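Local coordinates for protein aspartokinase (PDB 3L76) that probably catalyses ATP-dependent phosphorylation of the beta-carboxyl group of L-aspartate, and binds lysine and threonine in pockets of its ACT domains, at residues A[93-98]-A[129-134]; A[195-200]-A[240-245]; A[199-204]-A[533-538]. One frame throughout, in Å; residues are numbered along the deposited sequence.

Interaction 1: residues A[93-98]-A[129-134]; sequences ISLTGA and KVVVVA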
# COMPACT_ATOMS: atom_id res chain seq x y z
N ILE A 93 -0.16 17.62 6.56
CA ILE A 93 -0.63 17.08 5.28
C ILE A 93 0.32 16.01 4.76
O ILE A 93 1.53 16.16 4.82
CB ILE A 93 -0.76 18.18 4.21
CG1 ILE A 93 -1.43 17.63 2.95
CG2 ILE A 93 0.62 18.81 3.89
CD1 ILE A 93 -1.55 18.65 1.82
N SER A 94 -0.25 14.93 4.24
CA SER A 94 0.55 13.83 3.71
C SER A 94 0.72 13.93 2.20
O SER A 94 -0.25 13.90 1.46
CB SER A 94 -0.08 12.49 4.06
OG SER A 94 -0.29 12.39 5.46
N LEU A 95 1.98 14.04 1.76
CA LEU A 95 2.31 14.01 0.34
C LEU A 95 2.94 12.66 -0.05
O LEU A 95 3.59 12.00 0.76
CB LEU A 95 3.23 15.17 -0.03
CG LEU A 95 2.62 16.56 -0.00
CD1 LEU A 95 3.60 17.56 -0.60
CD2 LEU A 95 1.29 16.57 -0.75
N THR A 96 2.75 12.28 -1.31
CA THR A 96 3.11 10.95 -1.79
C THR A 96 3.56 11.01 -3.25
O THR A 96 3.20 11.94 -3.98
CB THR A 96 1.91 9.98 -1.67
OG1 THR A 96 2.24 8.87 -0.82
CG2 THR A 96 1.49 9.46 -3.04
N GLY A 97 4.36 10.03 -3.66
CA GLY A 97 4.74 9.87 -5.06
C GLY A 97 5.09 11.14 -5.80
O GLY A 97 5.90 11.94 -5.33
N ALA A 98 4.47 11.35 -6.96
CA ALA A 98 4.84 12.44 -7.86
C ALA A 98 4.69 13.85 -7.26
O ALA A 98 5.14 14.83 -7.85
CB ALA A 98 4.08 12.34 -9.17
N LYS A 129 1.23 24.39 7.17
CA LYS A 129 1.23 22.95 7.41
C LYS A 129 2.62 22.32 7.59
O LYS A 129 3.59 22.74 6.96
CB LYS A 129 0.49 22.25 6.27
CG LYS A 129 -0.97 22.67 6.13
CD LYS A 129 -1.44 22.58 4.68
CE LYS A 129 -2.95 22.68 4.58
NZ LYS A 129 -3.59 21.40 5.00
N VAL A 130 2.72 21.31 8.45
CA VAL A 130 3.90 20.47 8.40
C VAL A 130 3.65 19.44 7.32
O VAL A 130 2.63 18.75 7.33
CB VAL A 130 4.32 19.80 9.75
CG1 VAL A 130 3.70 20.44 10.97
CG2 VAL A 130 4.31 18.27 9.71
N VAL A 131 4.54 19.37 6.34
CA VAL A 131 4.36 18.38 5.30
C VAL A 131 5.07 17.09 5.61
O VAL A 131 6.28 17.04 5.84
CB VAL A 131 4.53 18.91 3.85
CG1 VAL A 131 4.85 20.41 3.76
CG2 VAL A 131 5.33 17.99 2.96
N VAL A 132 4.28 16.03 5.66
CA VAL A 132 4.75 14.72 6.01
C VAL A 132 4.74 13.92 4.73
O VAL A 132 3.70 13.82 4.06
CB VAL A 132 3.80 14.08 7.01
CG1 VAL A 132 4.21 12.64 7.30
CG2 VAL A 132 3.74 14.93 8.28
N VAL A 133 5.90 13.38 4.35
CA VAL A 133 6.02 12.78 3.03
C VAL A 133 6.40 11.32 3.02
O VAL A 133 6.99 10.80 3.96
CB VAL A 133 6.94 13.56 2.02
CG1 VAL A 133 6.94 15.06 2.19
CG2 VAL A 133 8.29 12.92 1.82
N ALA A 134 6.04 10.67 1.92
CA ALA A 134 6.35 9.28 1.70
C ALA A 134 6.15 8.92 0.23
O ALA A 134 5.08 9.17 -0.35
CB ALA A 134 5.50 8.39 2.59
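Two parallel strands of the sheet at the heart of the amino acid kinase domain meet here, with S94 beside V132 and L95 beside V133. The short strand axes come within 4.7 Å and are twisted by 33°. The backbone ladder steps across the pair: V132 N gives its hydrogen to I93 O at 2.9 Å, L95 N gives to V132 O, and A134 N gives to L95 O at 3.0 Å. I93 N to V130 O adds a weak, bent bond at the start.

I93, L95, V131 and V133 populate one face of this pair. On I93, CG1 stands anti to the backbone N (chi1 -172°), which leaves CG2 between N and the carbonyl carbon; that branch lies alongside V131 and reaches its CB at 3.9 Å. L95 comes to the same valine from the next position on this face, its CD1 4.0 Å from V131 CG2. Helix 121-125 closes over this layer, with L125 against both I93 and L95. On the other face, helix 63-87 packs on V132 and A134 through I78.

S94 OG turns to that side as well, where it hydrogen-bonds to I78 O, to S82 OG and to E65 of the second subunit, so S94 also reaches the second subunit. V131 and V133 bond through their backbones to V38, placing strand 130-138 between 92-96 and 35-40. At the far end a side-chain hydroxyl joins in: T96 OG1 donates to A134 O at 2.9 Å, tilted 23° from the carbonyl plane.

Interaction 2: residues A[195-200]-A[240-245]; sequences AEITCD and TKVVAP
I197 bonds to both sides of V242 on the neighbouring parallel strand: its N takes K241 O as acceptor at 2.9 Å, and its own O receives V243 N at 2.8 Å. The same ladder runs on in both directions, from K241 N to A195 O before it and from C199 N to V243 O at 3.0 Å after it, where strand 196-198 gives way to helix 199-204.

Around this backbone, I197 and V242 run alongside each other off the same face and touch through their CG2 methyls at 3.8 Å. On the same side, C199 SG is anti to the carbonyl carbon (chi1 -69°), beside the backbone N, and sits 3.9 Å from both V242 CG1 and A244 CB. The opposite face is more open: E196 reaches over V243, its carboxylate carbon CD 3.8 Å from V243 CG2. E196 also runs beside K241, but OE2 and NZ remain 4.9 Å apart.

Further out, helix 215-224 covers the buried side, V218 touching both C199 and V242, while R222 forms a salt bridge with D200. Strand 228-232 holds the far edge of 240-243 through backbone bonds of T240 with V230 and V242 with L228. T240 OG1 is tied to M194 O and I180 N. T198 is the N-cap of helix 199-204, its OG1 accepting from E201 N.

Two amides at the start of the helix, C199 N and E201 N, are thus taken by V243 O and by the T198 hydroxyl, which ties the helix start to the strand pair.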
# COMPACT_ATOMS: atom_id res chain seq x y z
N ALA A 195 29.69 14.24 20.70
CA ALA A 195 28.93 15.46 20.44
C ALA A 195 28.95 15.75 18.95
O ALA A 195 27.91 16.01 18.33
CB ALA A 195 29.51 16.63 21.22
N GLU A 196 30.14 15.68 18.37
CA GLU A 196 30.37 15.99 16.97
C GLU A 196 31.14 14.89 16.29
O GLU A 196 31.99 14.25 16.89
CB GLU A 196 31.18 17.28 16.82
CG GLU A 196 30.35 18.55 16.82
CD GLU A 196 31.12 19.75 16.30
OE1 GLU A 196 32.29 19.56 15.91
OE2 GLU A 196 30.55 20.87 16.28
N ILE A 197 30.84 14.67 15.01
CA ILE A 197 31.65 13.79 14.18
C ILE A 197 31.57 14.31 12.75
O ILE A 197 30.53 14.84 12.35
CB ILE A 197 31.17 12.32 14.25
CG1 ILE A 197 32.18 11.42 13.52
CG2 ILE A 197 29.78 12.17 13.65
CD1 ILE A 197 31.83 9.94 13.52
N THR A 198 32.66 14.19 11.99
CA THR A 198 32.63 14.64 10.60
C THR A 198 31.99 13.59 9.70
O THR A 198 32.00 12.40 10.00
CB THR A 198 34.03 15.02 10.04
OG1 THR A 198 34.80 13.84 9.78
CG2 THR A 198 34.78 15.93 10.98
N CYS A 199 31.40 14.04 8.60
CA CYS A 199 30.86 13.13 7.61
C CYS A 199 31.91 12.08 7.28
O CYS A 199 31.64 10.88 7.33
CB CYS A 199 30.45 13.89 6.34
SG CYS A 199 29.01 14.98 6.57
N ASP A 200 33.11 12.54 6.94
CA ASP A 200 34.16 11.63 6.52
C ASP A 200 34.49 10.62 7.61
O ASP A 200 34.67 9.44 7.33
CB ASP A 200 35.39 12.40 6.04
CG ASP A 200 35.21 12.96 4.65
OD1 ASP A 200 34.47 12.36 3.86
OD2 ASP A 200 35.83 14.00 4.33
N THR A 240 24.02 13.57 18.48
CA THR A 240 25.31 13.67 17.81
C THR A 240 25.21 14.43 16.48
O THR A 240 24.48 14.04 15.57
CB THR A 240 25.93 12.29 17.56
OG1 THR A 240 26.09 11.59 18.80
CG2 THR A 240 27.28 12.43 16.88
N LYS A 241 25.96 15.52 16.39
CA LYS A 241 25.98 16.37 15.22
C LYS A 241 26.95 15.84 14.17
O LYS A 241 28.14 15.66 14.44
CB LYS A 241 26.35 17.80 15.63
CG LYS A 241 26.29 18.82 14.53
CD LYS A 241 26.60 20.21 15.07
CE LYS A 241 25.85 20.46 16.37
NZ LYS A 241 25.78 21.91 16.69
N VAL A 242 26.45 15.58 12.97
CA VAL A 242 27.30 15.13 11.88
C VAL A 242 27.65 16.31 10.97
O VAL A 242 26.82 16.83 10.25
CB VAL A 242 26.66 13.98 11.09
CG1 VAL A 242 27.54 13.59 9.91
CG2 VAL A 242 26.43 12.78 11.99
N VAL A 243 28.92 16.70 11.02
CA VAL A 243 29.37 17.99 10.53
C VAL A 243 29.99 17.92 9.13
O VAL A 243 30.73 16.99 8.82
CB VAL A 243 30.37 18.59 11.55
CG1 VAL A 243 31.01 19.86 11.02
CG2 VAL A 243 29.69 18.81 12.87
N ALA A 244 29.68 18.91 8.31
CA ALA A 244 30.11 18.90 6.91
C ALA A 244 30.93 20.15 6.58
O ALA A 244 30.93 21.11 7.33
CB ALA A 244 28.87 18.80 6.01
N PRO A 245 31.61 20.16 5.43
CA PRO A 245 32.22 21.42 5.01
C PRO A 245 31.11 22.37 4.58
O PRO A 245 30.12 21.92 4.01
CB PRO A 245 33.04 21.03 3.78
CG PRO A 245 32.95 19.53 3.67
CD PRO A 245 31.72 19.13 4.38

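Interaction 3: residues A[199-204]-A[533-538]; sequences CDEMLE and VGSGMI. With LYS (lysine), chain E.
E201 reaches out from helix 199-204 to S535, at the start of a 3-10 turn in the last ACT domain. Its CG is anti to the carbonyl carbon, and chi2 (173°) sets CD out beside the turn. There OE1 accepts S535 N at 2.9 Å with a nearly straight N-H (163°), using the lone pair directed away from OE2. The other oxygen, OE2, is held by a salt bridge to R436, so the carboxylate is gripped from both oxygens. S535 OG lies near OE1 too, but its hydrogen-bond partner outside the two segments is T198 OG1, the helix N-cap.

One helical turn beyond E201, E204 CB is met by both methyls of V533, CG1 at 3.6 Å and CG2 at 3.8 Å. E204 then bends at chi2 (-69°), and its carboxylate leads away from V533 to S392 OG, S564 OG and E393 N. At the far end of the turn, M537 O accepts the alpha-amino N of the bound lysine at 3.0 Å, and M537 SD lies 3.7 Å from the ligand CE.

S392 and E393 line one lysine pocket and S564 the other. A kinase-domain carboxylate therefore bonds to residues of both lysine pockets, while E201 holds the first residue of the turn that carries M537, a plausible route by which lysine binding could be felt in the kinase domain.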
# COMPACT_ATOMS: atom_id res chain seq x y z
N CYS A 199 31.40 14.04 8.60
CA CYS A 199 30.86 13.13 7.61
C CYS A 199 31.91 12.08 7.28
O CYS A 199 31.64 10.88 7.33
CB CYS A 199 30.45 13.89 6.34
SG CYS A 199 29.01 14.98 6.57
N ASP A 200 33.11 12.54 6.94
CA ASP A 200 34.16 11.63 6.52
C ASP A 200 34.49 10.62 7.61
O ASP A 200 34.67 9.44 7.33
CB ASP A 200 35.39 12.40 6.04
CG ASP A 200 35.21 12.96 4.65
OD1 ASP A 200 34.47 12.36 3.86
OD2 ASP A 200 35.83 14.00 4.33
N GLU A 201 34.54 11.10 8.85
CA GLU A 201 34.79 10.23 9.98
C GLU A 201 33.66 9.24 10.11
O GLU A 201 33.88 8.07 10.35
CB GLU A 201 34.93 11.03 11.28
CG GLU A 201 36.17 11.90 11.34
CD GLU A 201 36.20 12.80 12.55
OE1 GLU A 201 37.29 13.30 12.89
OE2 GLU A 201 35.13 13.02 13.16
N MET A 202 32.44 9.73 9.93
CA MET A 202 31.25 8.90 10.09
C MET A 202 31.26 7.81 9.04
O MET A 202 30.87 6.67 9.31
CB MET A 202 29.99 9.75 9.96
CG MET A 202 28.68 9.01 10.26
SD MET A 202 28.56 8.42 11.95
CE MET A 202 28.64 6.64 11.72
N LEU A 203 31.73 8.16 7.85
CA LEU A 203 31.85 7.19 6.77
C LEU A 203 32.91 6.13 7.09
O LEU A 203 32.67 4.94 6.93
CB LEU A 203 32.15 7.89 5.44
CG LEU A 203 31.01 8.74 4.86
CD1 LEU A 203 31.45 9.56 3.66
CD2 LEU A 203 29.82 7.88 4.47
N GLU A 204 34.08 6.55 7.56
CA GLU A 204 35.13 5.58 7.87
C GLU A 204 34.75 4.74 9.09
O GLU A 204 35.24 3.63 9.25
CB GLU A 204 36.49 6.25 8.07
CG GLU A 204 37.14 6.77 6.79
CD GLU A 204 37.61 5.65 5.86
OE1 GLU A 204 37.24 4.48 6.07
OE2 GLU A 204 38.33 5.94 4.88
N VAL A 533 39.87 5.82 13.70
CA VAL A 533 39.47 6.78 12.68
C VAL A 533 39.49 8.17 13.27
O VAL A 533 39.13 8.37 14.42
CB VAL A 533 38.08 6.47 12.11
CG1 VAL A 533 37.58 7.64 11.26
CG2 VAL A 533 38.10 5.18 11.29
N GLY A 534 39.94 9.14 12.48
CA GLY A 534 40.05 10.50 12.94
C GLY A 534 40.55 11.40 11.83
O GLY A 534 41.59 11.15 11.24
N SER A 535 39.78 12.45 11.56
CA SER A 535 40.15 13.47 10.58
C SER A 535 41.38 14.25 11.01
O SER A 535 42.10 14.82 10.18
CB SER A 535 38.97 14.43 10.37
OG SER A 535 37.92 13.78 9.69
N GLY A 536 41.63 14.29 12.31
CA GLY A 536 42.76 15.02 12.84
C GLY A 536 44.11 14.38 12.59
O GLY A 536 45.14 15.00 12.84
N MET A 537 44.14 13.15 12.09
CA MET A 537 45.41 12.46 11.94
C MET A 537 46.17 12.92 10.69
O MET A 537 47.34 12.61 10.51
CB MET A 537 45.25 10.93 12.00
CG MET A 537 44.75 10.26 10.72
SD MET A 537 44.73 8.45 10.85
CE MET A 537 43.78 8.20 12.33
N ILE A 538 45.49 13.68 9.84
CA ILE A 538 46.09 14.24 8.65
C ILE A 538 47.08 15.37 8.98
O ILE A 538 46.74 16.34 9.66
CB ILE A 538 45.02 14.78 7.69
CG1 ILE A 538 44.09 13.66 7.24
CG2 ILE A 538 45.65 15.44 6.49
CD1 ILE A 538 42.94 14.15 6.35
N LYS E . 49.54 10.95 9.34
CA LYS E . 49.47 10.15 10.56
C LYS E . 50.88 9.85 11.07
O LYS E . 51.88 10.21 10.43
CB LYS E . 48.68 8.85 10.32
CG LYS E . 49.19 7.97 9.16
CD LYS E . 48.33 6.70 9.00
CE LYS E . 46.99 6.99 8.32
NZ LYS E . 47.21 7.70 7.01
OXT LYS E . 51.06 9.26 12.14

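Along the chain, interaction 1 closes before the other two open, and interactions 2 and 3 open from overlapping segments, 195-200 and 199-204. Interactions 1 and 2 both belong to the sheet system of the kinase domain, yet their centres lie about 28 Å apart: the first sits toward the second subunit, the second toward the ACT domains. Interactions 2 and 3 have centres about 9 Å apart, share C199 and D200 through helix 199-204, and touch where I197 CD1 packs on M202 CA at 3.6 Å. That helix thus leads from kinase sheet to lysine-binding ACT domain, while interaction 1, its centre about 35 Å from that of interaction 3, lies well away from this junction.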